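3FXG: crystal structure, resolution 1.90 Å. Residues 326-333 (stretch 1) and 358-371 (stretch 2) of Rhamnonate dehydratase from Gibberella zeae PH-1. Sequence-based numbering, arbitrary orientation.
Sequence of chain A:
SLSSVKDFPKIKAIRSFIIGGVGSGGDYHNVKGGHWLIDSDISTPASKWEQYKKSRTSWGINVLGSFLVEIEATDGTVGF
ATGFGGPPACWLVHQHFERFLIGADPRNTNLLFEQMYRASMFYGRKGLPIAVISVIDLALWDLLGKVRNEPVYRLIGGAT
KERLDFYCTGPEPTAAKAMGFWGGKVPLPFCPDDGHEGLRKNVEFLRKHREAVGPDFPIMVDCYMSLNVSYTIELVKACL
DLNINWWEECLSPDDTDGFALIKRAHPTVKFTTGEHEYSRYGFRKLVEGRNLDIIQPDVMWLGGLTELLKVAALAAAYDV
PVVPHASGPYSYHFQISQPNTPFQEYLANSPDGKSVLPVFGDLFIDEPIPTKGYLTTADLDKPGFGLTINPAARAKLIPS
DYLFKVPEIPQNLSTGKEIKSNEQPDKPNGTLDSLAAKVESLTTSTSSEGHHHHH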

# COMPACT_ATOMS: atom_id res chain seq x y z
N ALA A 326 28.94 11.53 18.85
CA ALA A 326 30.03 11.83 19.79
C ALA A 326 29.97 10.89 20.99
O ALA A 326 30.21 9.69 20.84
N SER A 327 29.69 11.44 22.16
CA SER A 327 29.54 10.68 23.41
C SER A 327 30.77 10.15 24.14
O SER A 327 30.65 9.61 25.24
N GLY A 328 31.95 10.28 23.54
CA GLY A 328 33.16 9.79 24.21
C GLY A 328 33.14 8.32 24.61
O GLY A 328 32.55 7.50 23.91
N PRO A 329 33.78 7.96 25.73
CA PRO A 329 33.83 6.57 26.22
C PRO A 329 32.47 5.86 26.30
O PRO A 329 32.38 4.65 26.13
N TYR A 330 31.41 6.62 26.58
CA TYR A 330 30.09 6.02 26.67
C TYR A 330 29.71 5.42 25.32
O TYR A 330 28.96 4.45 25.24
N SER A 331 30.24 6.01 24.25
CA SER A 331 29.97 5.50 22.91
C SER A 331 31.06 4.53 22.47
O SER A 331 30.79 3.57 21.75
N TYR A 332 32.30 4.76 22.91
CA TYR A 332 33.39 3.88 22.52
C TYR A 332 33.13 2.44 22.97
O TYR A 332 33.29 1.50 22.19
N HIS A 333 32.73 2.28 24.22
CA HIS A 333 32.47 0.94 24.75
C HIS A 333 31.33 0.26 24.01
O HIS A 333 31.31 -0.96 23.87
N PRO A 358 40.04 16.51 24.81
CA PRO A 358 39.04 15.74 25.55
C PRO A 358 37.62 16.22 25.28
O PRO A 358 37.36 17.42 25.26
N VAL A 359 36.70 15.28 25.09
CA VAL A 359 35.30 15.63 24.82
C VAL A 359 34.66 16.29 26.04
O VAL A 359 33.85 17.21 25.90
N PHE A 360 35.02 15.82 27.22
CA PHE A 360 34.46 16.36 28.45
C PHE A 360 35.38 17.36 29.14
O PHE A 360 35.22 17.67 30.32
N GLY A 361 36.35 17.88 28.38
CA GLY A 361 37.27 18.86 28.93
C GLY A 361 38.14 18.38 30.08
O GLY A 361 38.62 17.25 30.06
N ASP A 362 38.32 19.23 31.09
CA ASP A 362 39.16 18.89 32.23
C ASP A 362 38.43 18.19 33.38
O ASP A 362 38.96 18.10 34.49
N LEU A 363 37.22 17.70 33.12
CA LEU A 363 36.46 17.01 34.16
C LEU A 363 37.18 15.72 34.55
O LEU A 363 37.20 15.34 35.72
N PHE A 364 37.75 15.04 33.56
CA PHE A 364 38.47 13.79 33.78
C PHE A 364 39.94 13.97 33.43
O PHE A 364 40.30 14.89 32.70
N ILE A 365 40.79 13.10 33.96
CA ILE A 365 42.22 13.20 33.70
C ILE A 365 42.77 12.16 32.71
O ILE A 365 43.90 12.29 32.24
N ASP A 366 41.96 11.16 32.39
CA ASP A 366 42.42 10.09 31.50
C ASP A 366 41.47 9.69 30.37
O ASP A 366 41.37 8.51 30.03
N GLU A 367 40.77 10.65 29.78
CA GLU A 367 39.86 10.34 28.70
C GLU A 367 40.68 9.87 27.49
O GLU A 367 41.61 10.54 27.07
N PRO A 368 40.35 8.69 26.93
CA PRO A 368 41.10 8.20 25.77
C PRO A 368 40.69 9.04 24.56
O PRO A 368 39.51 9.19 24.27
N ILE A 369 41.68 9.58 23.85
CA ILE A 369 41.39 10.43 22.70
C ILE A 369 42.00 9.91 21.40
O ILE A 369 43.15 9.48 21.38
N PRO A 370 41.23 9.94 20.30
CA PRO A 370 41.72 9.45 19.00
C PRO A 370 42.63 10.43 18.27
O PRO A 370 42.31 10.89 17.17
N THR A 371 43.77 10.74 18.87
CA THR A 371 44.73 11.66 18.27
C THR A 371 45.23 11.16 16.91
O THR A 371 45.65 11.95 16.06

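The contact is a small, mostly apolar packing of a helix start against an irregular loop, burying 363 Å² summed over both sides, with no direct hydrogen bond across it and one water joining the two stretches.

Gly-328 holds the N-cap position, where a side chain would not fit against the loop. Its phi of 56° favours glycine, and an ideal CB would point toward stretch 2 and lie 3.0 Å from Val-359 CG2, a clash, as well as 2.5 Å from Pro-329 CD within its own stretch. Without that atom, Gly-328 CA sits 4.1 Å from Val-359 CG2, and the two CA atoms are 6.2 Å apart.

From the helix, Pro-329 and Tyr-332 direct their CA-to-CB bonds toward the loop. The Pro-329 ring, C-gamma exo, touches three residues: its CD lies 4.0 Å from Phe-360 CE2 and 4.2 Å from Glu-367 CG, and its CG lies 3.9 Å from Pro-368 CD. Tyr-330 (chi1 m, -55°) leaves the backbone sideways, but its ring end comes nearer, bringing Tyr-330 CE2 to 3.5 Å from Phe-360 CZ. The centroids of these rings are 5.6 Å apart and their planes meet at 45°, so the pair is oblique. Phe-360 (chi1 m, -57°), which points toward stretch 1, is covered by 62 Å², the largest area of any residue here; its CZ also approaches Ser-327 O at 3.8 Å. At the far end of the tyrosine, Tyr-330 OH reaches 4.3 Å from Phe-364 CZ.

Tyr-332 (chi1 m, -53°) covers a second patch. Its CD2 packs 4.2 Å from Pro-368 CG, while its OH lies 4.2 Å from Val-359 CG1 and 4.3 Å from Pro-370 CD. The same hydroxyl donates to water 1, with Tyr-332 OH 2.5 Å from the water oxygen. That water in turn donates to Glu-367 OE2 at 2.8 Å and to Pro-368 O at 2.6 Å, so one water ties the tyrosine hydroxyl to a carboxylate oxygen and a backbone carbonyl of the loop, a polar link through an otherwise apolar surface.

Glu-367 (chi1 t, chi2 t, chi3 -53°) also braces the loop internally. Val-359 N donates to Glu-367 OE2 at 2.6 Å with an angle of 164°, and Phe-360 N donates to Glu-367 OE1 at 3.0 Å with an angle of 170°. The carboxylate thereby ties down the backbone of the type I turn from Pro-358 to Gly-361, which carries Val-359 and Phe-360 into the contact. On the helix side, His-333 ND1 donates to Pro-329 O at 3.1 Å, a bond within the helix; the His-333 side chain makes no contact with stretch 2.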

# COMPACT_ATOMS: atom_id res chain seq x y z
CB ALA A 326 29.94 13.28 20.24
CB SER A 327 28.55 9.53 23.19
OG SER A 327 27.28 10.02 22.80
CB PRO A 329 34.50 6.70 27.58
CG PRO A 329 35.46 7.83 27.34
CD PRO A 329 34.60 8.83 26.59
CB TYR A 330 29.06 7.07 27.09
CG TYR A 330 29.43 7.77 28.37
CD1 TYR A 330 29.85 7.03 29.49
CD2 TYR A 330 29.40 9.16 28.47
CE1 TYR A 330 30.24 7.67 30.66
CE2 TYR A 330 29.79 9.80 29.64
CZ TYR A 330 30.20 9.05 30.73
OH TYR A 330 30.60 9.68 31.89
CB SER A 331 29.84 6.66 21.91
OG SER A 331 30.94 7.55 22.02
CB TYR A 332 34.73 4.35 23.11
CG TYR A 332 35.07 5.79 22.81
CD1 TYR A 332 34.49 6.46 21.73
CD2 TYR A 332 35.96 6.50 23.62
CE1 TYR A 332 34.78 7.79 21.46
CE2 TYR A 332 36.26 7.84 23.36
CZ TYR A 332 35.67 8.47 22.28
OH TYR A 332 35.94 9.79 22.01
CB HIS A 333 32.16 1.01 26.25
CG HIS A 333 33.38 1.13 27.11
ND1 HIS A 333 34.13 2.29 27.19
CD2 HIS A 333 33.97 0.24 27.95
CE1 HIS A 333 35.12 2.11 28.04
NE2 HIS A 333 35.05 0.87 28.51
CB PRO A 358 39.46 15.95 27.01
CG PRO A 358 40.95 16.08 26.91
CD PRO A 358 41.12 16.98 25.70
CB VAL A 359 34.46 14.39 24.43
CG1 VAL A 359 35.09 13.67 23.25
CG2 VAL A 359 34.33 13.45 25.62
CB PHE A 360 34.11 15.21 29.42
CG PHE A 360 33.17 14.20 28.83
CD1 PHE A 360 31.95 14.59 28.28
CD2 PHE A 360 33.49 12.84 28.83
CE1 PHE A 360 31.07 13.65 27.74
CE2 PHE A 360 32.62 11.90 28.29
CZ PHE A 360 31.41 12.30 27.75
CB ASP A 362 39.87 20.14 32.75
CG ASP A 362 38.92 21.14 33.38
OD1 ASP A 362 37.70 21.05 33.13
OD2 ASP A 362 39.40 22.03 34.12
CB LEU A 363 35.05 16.69 33.66
CG LEU A 363 34.14 15.91 34.63
CD1 LEU A 363 33.97 16.68 35.92
CD2 LEU A 363 32.79 15.66 33.97
CB PHE A 364 37.86 12.68 32.92
CG PHE A 364 36.38 12.51 33.13
CD1 PHE A 364 35.88 12.09 34.36
CD2 PHE A 364 35.48 12.79 32.10
CE1 PHE A 364 34.51 11.95 34.57
CE2 PHE A 364 34.10 12.66 32.30
CZ PHE A 364 33.62 12.24 33.54
CB ILE A 365 43.04 13.06 35.00
CG1 ILE A 365 42.84 11.67 35.59
CG2 ILE A 365 42.61 14.11 36.00
CD1 ILE A 365 43.55 11.45 36.91
CB ASP A 366 42.74 8.86 32.33
CG ASP A 366 41.62 8.49 33.28
OD1 ASP A 366 40.52 9.09 33.17
OD2 ASP A 366 41.82 7.60 34.14
CB GLU A 367 39.05 11.58 28.31
CG GLU A 367 37.91 11.31 27.33
CD GLU A 367 37.27 12.60 26.82
OE1 GLU A 367 36.88 13.45 27.64
OE2 GLU A 367 37.17 12.75 25.58
CB PRO A 368 40.64 6.74 25.66
CG PRO A 368 39.23 6.80 26.16
CD PRO A 368 39.34 7.70 27.37
CB ILE A 369 41.88 11.87 22.96
CG1 ILE A 369 41.13 12.46 24.16
CG2 ILE A 369 41.67 12.74 21.73
CD1 ILE A 369 41.69 13.77 24.64
CB PRO A 370 40.42 9.18 18.25
CG PRO A 370 39.55 10.30 18.71
CD PRO A 370 39.82 10.33 20.21
CB THR A 371 45.95 11.86 19.21
OG1 THR A 371 45.52 12.56 20.39
CG2 THR A 371 47.03 12.68 18.52
O HOH W 1 37.56 10.84 23.61